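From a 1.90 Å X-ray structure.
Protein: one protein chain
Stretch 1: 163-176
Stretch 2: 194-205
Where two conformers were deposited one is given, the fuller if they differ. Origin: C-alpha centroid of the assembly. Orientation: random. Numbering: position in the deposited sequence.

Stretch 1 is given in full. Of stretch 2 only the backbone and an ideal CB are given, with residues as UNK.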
ATOM      1  N   PHE A 163      -3.103  11.199  15.321  1.00 17.79           N
ATOM      2  CA  PHE A 163      -4.201  11.323  14.362  0.50 17.88           C
ATOM      3  C   PHE A 163      -3.773  12.280  13.248  1.00 20.75           C
ATOM      4  O   PHE A 163      -3.152  13.293  13.536  1.00 18.99           O
ATOM      5  CB  PHE A 163      -5.445  11.859  15.094  0.50 20.03           C
ATOM      6  CG  PHE A 163      -6.739  11.852  14.320  0.50 22.12           C
ATOM      7  CD1 PHE A 163      -6.964  10.921  13.326  0.50 25.73           C
ATOM      8  CD2 PHE A 163      -7.765  12.723  14.648  0.50 25.33           C
ATOM      9  CE1 PHE A 163      -8.159  10.909  12.621  0.50 27.19           C
ATOM     10  CE2 PHE A 163      -8.970  12.691  13.960  0.50 28.31           C
ATOM     11  CZ  PHE A 163      -9.156  11.786  12.950  0.50 26.85           C
ATOM     12  N   ILE A 164      -4.104  11.964  11.995  1.00 19.43           N
ATOM     13  CA  ILE A 164      -3.744  12.789  10.847  1.00 20.54           C
ATOM     14  C   ILE A 164      -4.221  14.260  10.994  1.00 24.27           C
ATOM     15  O   ILE A 164      -3.455  15.159  10.650  1.00 23.33           O
ATOM     16  CB  ILE A 164      -4.175  12.099   9.512  1.00 25.30           C
ATOM     17  CG1 ILE A 164      -3.651  12.859   8.285  1.00 26.84           C
ATOM     18  CG2 ILE A 164      -5.669  11.822   9.427  1.00 27.38           C
ATOM     19  CD1 ILE A 164      -2.148  12.692   8.090  1.00 26.50           C
ATOM     20  N   ALA A 165      -5.419  14.515  11.577  1.00 22.06           N
ATOM     21  CA  ALA A 165      -5.912  15.886  11.814  1.00 22.84           C
ATOM     22  C   ALA A 165      -4.984  16.690  12.747  1.00 26.83           C
ATOM     23  O   ALA A 165      -4.950  17.913  12.662  1.00 27.48           O
ATOM     24  CB  ALA A 165      -7.322  15.851  12.388  1.00 23.93           C
ATOM     25  N   ASP A 166      -4.241  16.000  13.633  1.00 22.54           N
ATOM     26  CA  ASP A 166      -3.277  16.614  14.549  1.00 21.85           C
ATOM     27  C   ASP A 166      -1.878  16.707  13.920  1.00 23.12           C
ATOM     28  O   ASP A 166      -1.234  17.751  14.015  1.00 21.68           O
ATOM     29  CB  ASP A 166      -3.205  15.814  15.861  1.00 23.58           C
ATOM     30  CG  ASP A 166      -4.482  15.886  16.682  1.00 33.18           C
ATOM     31  OD1 ASP A 166      -5.122  16.959  16.690  1.00 34.19           O
ATOM     32  OD2 ASP A 166      -4.845  14.867  17.299  1.00 36.80           O
ATOM     33  N   ALA A 167      -1.412  15.604  13.306  1.00 18.30           N
ATOM     34  CA  ALA A 167      -0.085  15.469  12.692  1.00 18.28           C
ATOM     35  C   ALA A 167       0.157  16.428  11.528  1.00 21.54           C
ATOM     36  O   ALA A 167       1.293  16.886  11.343  1.00 20.05           O
ATOM     37  CB  ALA A 167       0.136  14.029  12.243  1.00 19.29           C
ATOM     38  N   ALA A 168      -0.904  16.751  10.762  1.00 18.21           N
ATOM     39  CA  ALA A 168      -0.802  17.674   9.632  1.00 18.38           C
ATOM     40  C   ALA A 168      -0.984  19.138  10.031  1.00 23.00           C
ATOM     41  O   ALA A 168      -0.827  20.007   9.185  1.00 23.04           O
ATOM     42  CB  ALA A 168      -1.821  17.301   8.559  1.00 18.64           C
ATOM     43  N   ARG A 169      -1.325  19.418  11.293  1.00 20.20           N
ATOM     44  CA  ARG A 169      -1.554  20.790  11.764  1.00 21.03           C
ATOM     45  C   ARG A 169      -0.217  21.520  12.031  1.00 26.62           C
ATOM     46  O   ARG A 169       0.773  20.881  12.377  1.00 26.19           O
ATOM     47  CB  ARG A 169      -2.478  20.786  13.011  1.00 21.53           C
ATOM     48  CG  ARG A 169      -3.021  22.172  13.403  1.00 29.84           C
ATOM     49  CD  ARG A 169      -4.072  22.106  14.490  1.00 39.71           C
ATOM     50  NE  ARG A 169      -5.387  21.762  13.945  1.00 55.79           N
ATOM     51  CZ  ARG A 169      -6.031  20.627  14.198  1.00 72.28           C
ATOM     52  NH1 ARG A 169      -5.502  19.721  15.011  1.00 63.85           N
ATOM     53  NH2 ARG A 169      -7.217  20.396  13.651  1.00 54.82           N
ATOM     54  N   ASP A 170      -0.190  22.847  11.812  1.00 26.13           N
ATOM     55  CA  ASP A 170       0.964  23.733  12.033  1.00 27.06           C
ATOM     56  C   ASP A 170       2.234  23.334  11.237  1.00 30.89           C
ATOM     57  O   ASP A 170       3.357  23.529  11.712  1.00 30.08           O
ATOM     58  CB  ASP A 170       1.260  23.882  13.547  1.00 29.46           C
ATOM     59  CG  ASP A 170       0.069  24.381  14.332  1.00 37.46           C
ATOM     60  OD1 ASP A 170      -0.537  25.389  13.913  1.00 36.78           O
ATOM     61  OD2 ASP A 170      -0.287  23.737  15.343  1.00 47.33           O
ATOM     62  N   LEU A 171       2.053  22.828  10.007  1.00 26.66           N
ATOM     63  CA  LEU A 171       3.178  22.512   9.126  1.00 26.25           C
ATOM     64  C   LEU A 171       3.330  23.686   8.152  1.00 31.00           C
ATOM     65  O   LEU A 171       2.351  24.410   7.954  1.00 31.13           O
ATOM     66  CB  LEU A 171       2.968  21.184   8.360  1.00 25.80           C
ATOM     67  CG  LEU A 171       2.898  19.895   9.202  1.00 29.90           C
ATOM     68  CD1 LEU A 171       2.725  18.668   8.310  1.00 30.05           C
ATOM     69  CD2 LEU A 171       4.144  19.711  10.047  1.00 32.71           C
ATOM     70  N   PRO A 172       4.529  23.894   7.547  1.00 27.71           N
ATOM     71  CA  PRO A 172       4.683  25.013   6.608  1.00 27.66           C
ATOM     72  C   PRO A 172       4.031  24.737   5.249  1.00 30.85           C
ATOM     73  O   PRO A 172       3.533  23.635   4.997  1.00 30.16           O
ATOM     74  CB  PRO A 172       6.205  25.155   6.477  1.00 29.53           C
ATOM     75  CG  PRO A 172       6.743  23.829   6.837  1.00 33.23           C
ATOM     76  CD  PRO A 172       5.843  23.330   7.914  1.00 28.62           C
ATOM     77  N   GLU A 173       4.048  25.742   4.367  1.00 26.93           N
ATOM     78  CA  GLU A 173       3.528  25.637   3.006  1.00 26.80           C
ATOM     79  C   GLU A 173       4.342  24.607   2.201  1.00 29.57           C
ATOM     80  O   GLU A 173       3.771  23.868   1.395  1.00 28.96           O
ATOM     81  CB  GLU A 173       3.626  26.997   2.322  1.00 28.72           C
ATOM     82  CG  GLU A 173       2.283  27.652   2.086  1.00 45.65           C
ATOM     83  CD  GLU A 173       2.375  28.753   1.053  1.00 67.54           C
ATOM     84  OE1 GLU A 173       2.902  29.838   1.392  1.00 53.42           O
ATOM     85  OE2 GLU A 173       1.995  28.506  -0.115  1.00 68.17           O
ATOM     86  N   ARG A 174       5.677  24.564   2.428  1.00 25.51           N
ATOM     87  CA  ARG A 174       6.581  23.628   1.750  1.00 25.57           C
ATOM     88  C   ARG A 174       6.576  22.328   2.508  1.00 25.38           C
ATOM     89  O   ARG A 174       7.424  22.065   3.371  1.00 24.21           O
ATOM     90  CB  ARG A 174       8.001  24.206   1.590  1.00 27.08           C
ATOM     91  CG  ARG A 174       8.098  25.226   0.482  1.00 37.11           C
ATOM     92  CD  ARG A 174       9.482  25.822   0.410  1.00 39.98           C
ATOM     93  NE  ARG A 174       9.586  26.764  -0.703  1.00 48.76           N
ATOM     94  CZ  ARG A 174      10.728  27.118  -1.279  1.00 57.36           C
ATOM     95  NH1 ARG A 174      11.882  26.624  -0.840  1.00 38.30           N
ATOM     96  NH2 ARG A 174      10.729  27.966  -2.296  1.00 44.75           N
ATOM     97  N   ALA A 175       5.531  21.552   2.239  1.00 21.26           N
ATOM     98  CA  ALA A 175       5.276  20.260   2.853  1.00 19.19           C
ATOM     99  C   ALA A 175       4.623  19.348   1.836  1.00 20.27           C
ATOM    100  O   ALA A 175       3.880  19.811   0.964  1.00 20.00           O
ATOM    101  CB  ALA A 175       4.372  20.423   4.075  1.00 20.03           C
ATOM    102  N   ILE A 176       4.929  18.049   1.919  1.00 15.70           N
ATOM    103  CA  ILE A 176       4.379  17.045   1.011  1.00 15.03           C
ATOM    104  C   ILE A 176       3.820  15.917   1.858  1.00 19.47           C
ATOM    105  O   ILE A 176       4.528  15.373   2.716  1.00 18.72           O
ATOM    106  CB  ILE A 176       5.440  16.492   0.005  1.00 17.73           C
ATOM    107  CG1 ILE A 176       5.972  17.570  -0.960  1.00 18.63           C
ATOM    108  CG2 ILE A 176       4.909  15.287  -0.778  1.00 16.95           C
ATOM    109  CD1 ILE A 176       7.291  17.233  -1.641  1.00 24.54           C
ATOM    110  N   UNK A 194     -10.703  15.358   3.899  1.00 20.33           N
ATOM    111  CA  UNK A 194     -11.447  15.931   5.026  1.00 21.31           C
ATOM    112  C   UNK A 194     -10.554  16.118   6.262  1.00 24.35           C
ATOM    113  O   UNK A 194     -10.658  17.139   6.942  1.00 23.19           O
ATOM    114  CB  UNK A 194     -12.638  15.036   5.376  1.00 21.31           C
ATOM    115  N   UNK A 195      -9.679  15.127   6.547  1.00 20.63           N
ATOM    116  CA  UNK A 195      -8.756  15.149   7.691  1.00 20.03           C
ATOM    117  C   UNK A 195      -7.698  16.231   7.493  1.00 20.96           C
ATOM    118  O   UNK A 195      -7.386  16.962   8.425  1.00 20.90           O
ATOM    119  CB  UNK A 195      -8.090  13.784   7.877  1.00 20.03           C
ATOM    120  N   UNK A 196      -7.168  16.352   6.269  1.00 16.23           N
ATOM    121  CA  UNK A 196      -6.156  17.362   5.967  1.00 15.47           C
ATOM    122  C   UNK A 196      -6.766  18.752   5.930  1.00 20.42           C
ATOM    123  O   UNK A 196      -6.084  19.710   6.278  1.00 19.46           O
ATOM    124  CB  UNK A 196      -5.472  17.054   4.633  1.00 15.47           C
ATOM    125  N   UNK A 197      -8.063  18.860   5.562  1.00 18.80           N
ATOM    126  CA  UNK A 197      -8.772  20.150   5.563  1.00 19.25           C
ATOM    127  C   UNK A 197      -8.947  20.620   7.015  1.00 23.86           C
ATOM    128  O   UNK A 197      -8.658  21.785   7.308  1.00 23.52           O
ATOM    129  CB  UNK A 197     -10.128  20.033   4.864  1.00 19.25           C
ATOM    130  N   UNK A 198      -9.399  19.715   7.922  1.00 22.29           N
ATOM    131  CA  UNK A 198      -9.554  20.019   9.354  1.00 23.48           C
ATOM    132  C   UNK A 198      -8.222  20.467   9.953  1.00 24.99           C
ATOM    133  O   UNK A 198      -8.204  21.378  10.779  1.00 24.33           O
ATOM    134  CB  UNK A 198     -10.087  18.800  10.110  1.00 23.48           C
ATOM    135  N   UNK A 199      -7.105  19.859   9.508  1.00 21.00           N
ATOM    136  CA  UNK A 199      -5.765  20.219  10.004  1.00 20.89           C
ATOM    137  C   UNK A 199      -5.289  21.580   9.510  1.00 23.64           C
ATOM    138  O   UNK A 199      -4.378  22.153  10.103  1.00 24.06           O
ATOM    139  CB  UNK A 199      -4.752  19.152   9.585  1.00 20.89           C
ATOM    140  N   UNK A 200      -5.852  22.066   8.393  1.00 20.93           N
ATOM    141  CA  UNK A 200      -5.435  23.314   7.759  1.00 20.57           C
ATOM    142  C   UNK A 200      -4.150  23.060   6.970  1.00 23.30           C
ATOM    143  O   UNK A 200      -3.315  23.962   6.851  1.00 23.18           O
ATOM    144  CB  UNK A 200      -5.230  24.418   8.798  1.00 20.57           C
ATOM    145  N   UNK A 201      -3.972  21.821   6.456  1.00 18.70           N
ATOM    146  CA  UNK A 201      -2.780  21.447   5.694  1.00 18.17           C
ATOM    147  C   UNK A 201      -2.667  22.292   4.415  1.00 22.80           C
ATOM    148  O   UNK A 201      -3.615  22.355   3.636  1.00 22.84           O
ATOM    149  CB  UNK A 201      -2.818  19.958   5.345  1.00 18.17           C
ATOM    150  N   UNK A 202      -1.531  22.969   4.239  1.00 19.80           N
ATOM    151  CA  UNK A 202      -1.284  23.876   3.108  1.00 20.42           C
ATOM    152  C   UNK A 202      -0.396  23.275   2.027  1.00 24.64           C
ATOM    153  O   UNK A 202      -0.213  23.900   0.977  1.00 24.16           O
ATOM    154  CB  UNK A 202      -0.644  25.170   3.615  1.00 20.42           C
ATOM    155  N   UNK A 203       0.202  22.109   2.292  1.00 20.51           N
ATOM    156  CA  UNK A 203       1.148  21.516   1.347  1.00 19.96           C
ATOM    157  C   UNK A 203       0.505  20.698   0.234  1.00 23.12           C
ATOM    158  O   UNK A 203      -0.714  20.733   0.022  1.00 21.90           O
ATOM    159  CB  UNK A 203       2.131  20.625   2.110  1.00 19.96           C
ATOM    160  N   UNK A 204       1.356  19.965  -0.483  1.00 18.95           N
ATOM    161  CA  UNK A 204       0.976  19.132  -1.604  1.00 19.25           C
ATOM    162  C   UNK A 204       0.568  17.751  -1.122  1.00 19.86           C
ATOM    163  O   UNK A 204       1.264  17.161  -0.299  1.00 19.19           O
ATOM    164  CB  UNK A 204       2.122  19.032  -2.613  1.00 19.25           C
ATOM    165  N   UNK A 205      -0.552  17.242  -1.627  1.00 16.51           N
ATOM    166  CA  UNK A 205      -1.030  15.911  -1.249  1.00 17.30           C
ATOM    167  C   UNK A 205      -0.923  15.042  -2.479  1.00 21.76           C
ATOM    168  O   UNK A 205      -1.589  15.309  -3.478  1.00 22.34           O
ATOM    169  CB  UNK A 205      -2.462  15.943  -0.710  1.00 17.30           C
TER

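Position 194 is helical (phi/psi -67/-41) and its ideal CB has nothing of stretch 1 within 5.5 Å, so this contact sets no preference; the residue is Ala 194. Position 195 is different. Its CA-to-CB bond points toward stretch 1, and the ideal CB already lies 3.5 Å from Ile 164 CG2. With so little room ahead, a small apolar side chain suits best, though a longer one could turn aside. Ala 195 is deposited, its CB 3.5 Å from Ile 164 CG2.

At 196 the bond points sideways, and the ideal CB is 5.4 Å from Ala 168 CB. The gap, bordered by the apolar atoms of Ile 164 and Ala 168, would accept a Leu, Ile or Met. Leu 196 (m, t) reaches into it: CD2 comes to 3.6 Å from Ala 168 CB and 4.1 Å from Ile 164 CG1.

Position 197 is helical and out of reach of stretch 1, so many residues would do; it is Ser 197. At 198 the ideal CB stands 4.6 Å from Ala 165 CB and 4.8 Å from Arg 169 NH2, a loose fit that a polar or a medium-sized side chain would tolerate. The residue is Gln 198, whose firmest link is made by its backbone: Arg 169 NH2 donates to Gln 198 O at 3.2 Å (140°), with the oxygen near the guanidinium plane.

Position 199 is tightly confined. Its ideal CB is 3.3 Å from Ala 165 O, 3.6 Å from Ala 168 CB and 3.8 Å from Arg 169 N, which favours Ala or Gly. Ala 199 packs CB to CB against Ala 168 at 3.6 Å, and its CA lies over one face of the Arg 169 guanidinium.

At 200, phi/psi of 78/30 favours Gly, with Asn a possible second choice; stretch 1 adds no constraint. Gly 200 closes the helix in a Schellman motif.

At 201 the ideal CB is 4.3 Å from Ala 168 CB, and beyond it lie Leu 171 and Ala 175, a setting for a large apolar or aromatic group. Phe 201 (chi1 t) fills it, CE1 lying 3.9 Å from Leu 171 CD1 and 3.8 Å from Ala 175 CB.

At 202 the CA-to-CB bond points toward stretch 1, and the ideal CB lies 4.1 Å from Glu 173 CG, with Pro 172 O and Leu 171 O nearby; a long side chain able to donate is plausible. In Gln 202, NE2 donates to water 2 (3.0 Å), which donates to Leu 171 O (2.7 Å).

At 203 an ideal CB would sit 2.2 Å from Ala 175 O, a clash that selects Gly. Gly 203 CA instead makes a CA-H...O contact with that oxygen at 3.2 Å.

Position 204 pairs in parallel with Ile 176, and its side chain lies on the same sheet face; Leu, Ile, Val or Met would suit. Leu 204 N donates to Ala 175 O at 2.9 Å, and its CB lies 4.4 Å from Ile 176 CG1.

Position 205 points away, in extended geometry, leaving the choice open; it is Val 205.

Stretch 2 194-205: AALSQAGFQGLV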
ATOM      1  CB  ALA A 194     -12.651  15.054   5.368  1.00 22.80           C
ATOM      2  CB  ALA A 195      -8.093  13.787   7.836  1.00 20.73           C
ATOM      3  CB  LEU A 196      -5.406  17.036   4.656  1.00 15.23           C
ATOM      4  CG  LEU A 196      -4.538  15.769   4.699  1.00 19.80           C
ATOM      5  CD1 LEU A 196      -4.113  15.357   3.319  1.00 20.81           C
ATOM      6  CD2 LEU A 196      -3.315  15.957   5.582  1.00 20.71           C
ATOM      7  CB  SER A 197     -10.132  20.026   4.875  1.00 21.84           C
ATOM      8  OG  SER A 197     -10.880  21.219   5.051  1.00 25.77           O
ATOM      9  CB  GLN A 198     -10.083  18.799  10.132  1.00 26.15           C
ATOM     10  CG  GLN A 198     -11.606  18.761  10.248  1.00 59.29           C
ATOM     11  CD  GLN A 198     -12.157  17.348  10.259  1.00 88.45           C
ATOM     12  OE1 GLN A 198     -11.701  16.474  11.010  1.00 87.06           O
ATOM     13  NE2 GLN A 198     -13.178  17.090   9.443  1.00 81.29           N
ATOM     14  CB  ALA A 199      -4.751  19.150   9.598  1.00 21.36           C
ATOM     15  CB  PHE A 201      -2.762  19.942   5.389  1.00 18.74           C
ATOM     16  CG  PHE A 201      -1.483  19.458   4.742  1.00 19.29           C
ATOM     17  CD1 PHE A 201      -0.281  19.461   5.446  1.00 21.36           C
ATOM     18  CD2 PHE A 201      -1.480  19.003   3.426  1.00 19.53           C
ATOM     19  CE1 PHE A 201       0.907  19.026   4.839  1.00 21.37           C
ATOM     20  CE2 PHE A 201      -0.295  18.550   2.827  1.00 22.09           C
ATOM     21  CZ  PHE A 201       0.888  18.572   3.535  1.00 20.62           C
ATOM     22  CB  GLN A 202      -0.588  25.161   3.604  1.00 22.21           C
ATOM     23  CG  GLN A 202      -1.286  25.896   4.736  1.00 39.95           C
ATOM     24  CD  GLN A 202      -0.408  27.002   5.286  1.00 69.57           C
ATOM     25  OE1 GLN A 202      -0.125  27.989   4.599  1.00 66.47           O
ATOM     26  NE2 GLN A 202       0.057  26.870   6.531  1.00 62.46           N
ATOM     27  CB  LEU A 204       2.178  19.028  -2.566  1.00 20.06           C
ATOM     28  CG  LEU A 204       1.991  18.193  -3.832  1.00 25.34           C
ATOM     29  CD1 LEU A 204       0.951  18.828  -4.769  1.00 26.64           C
ATOM     30  CD2 LEU A 204       3.322  18.072  -4.575  1.00 27.23           C
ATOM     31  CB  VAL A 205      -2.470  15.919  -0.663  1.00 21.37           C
ATOM     32  CG1 VAL A 205      -2.838  14.530  -0.131  1.00 21.69           C
ATOM     33  CG2 VAL A 205      -2.604  16.973   0.441  1.00 21.27           C
TER
HETATM   34  O   HOH W   1      -2.429  24.089  10.146  1.00 36.21           O
HETATM   35  O   HOH W   2       0.173  25.529   9.180  1.00 45.61           O
HETATM   36  O   HOH W   3       0.766  22.739   5.824  1.00 25.97           O
HETATM   37  O   HOH W   4       1.068  30.228   3.709  1.00 42.75           O
HETATM   38  O   HOH W   5       2.244  24.579  -0.742  1.00 44.00           O
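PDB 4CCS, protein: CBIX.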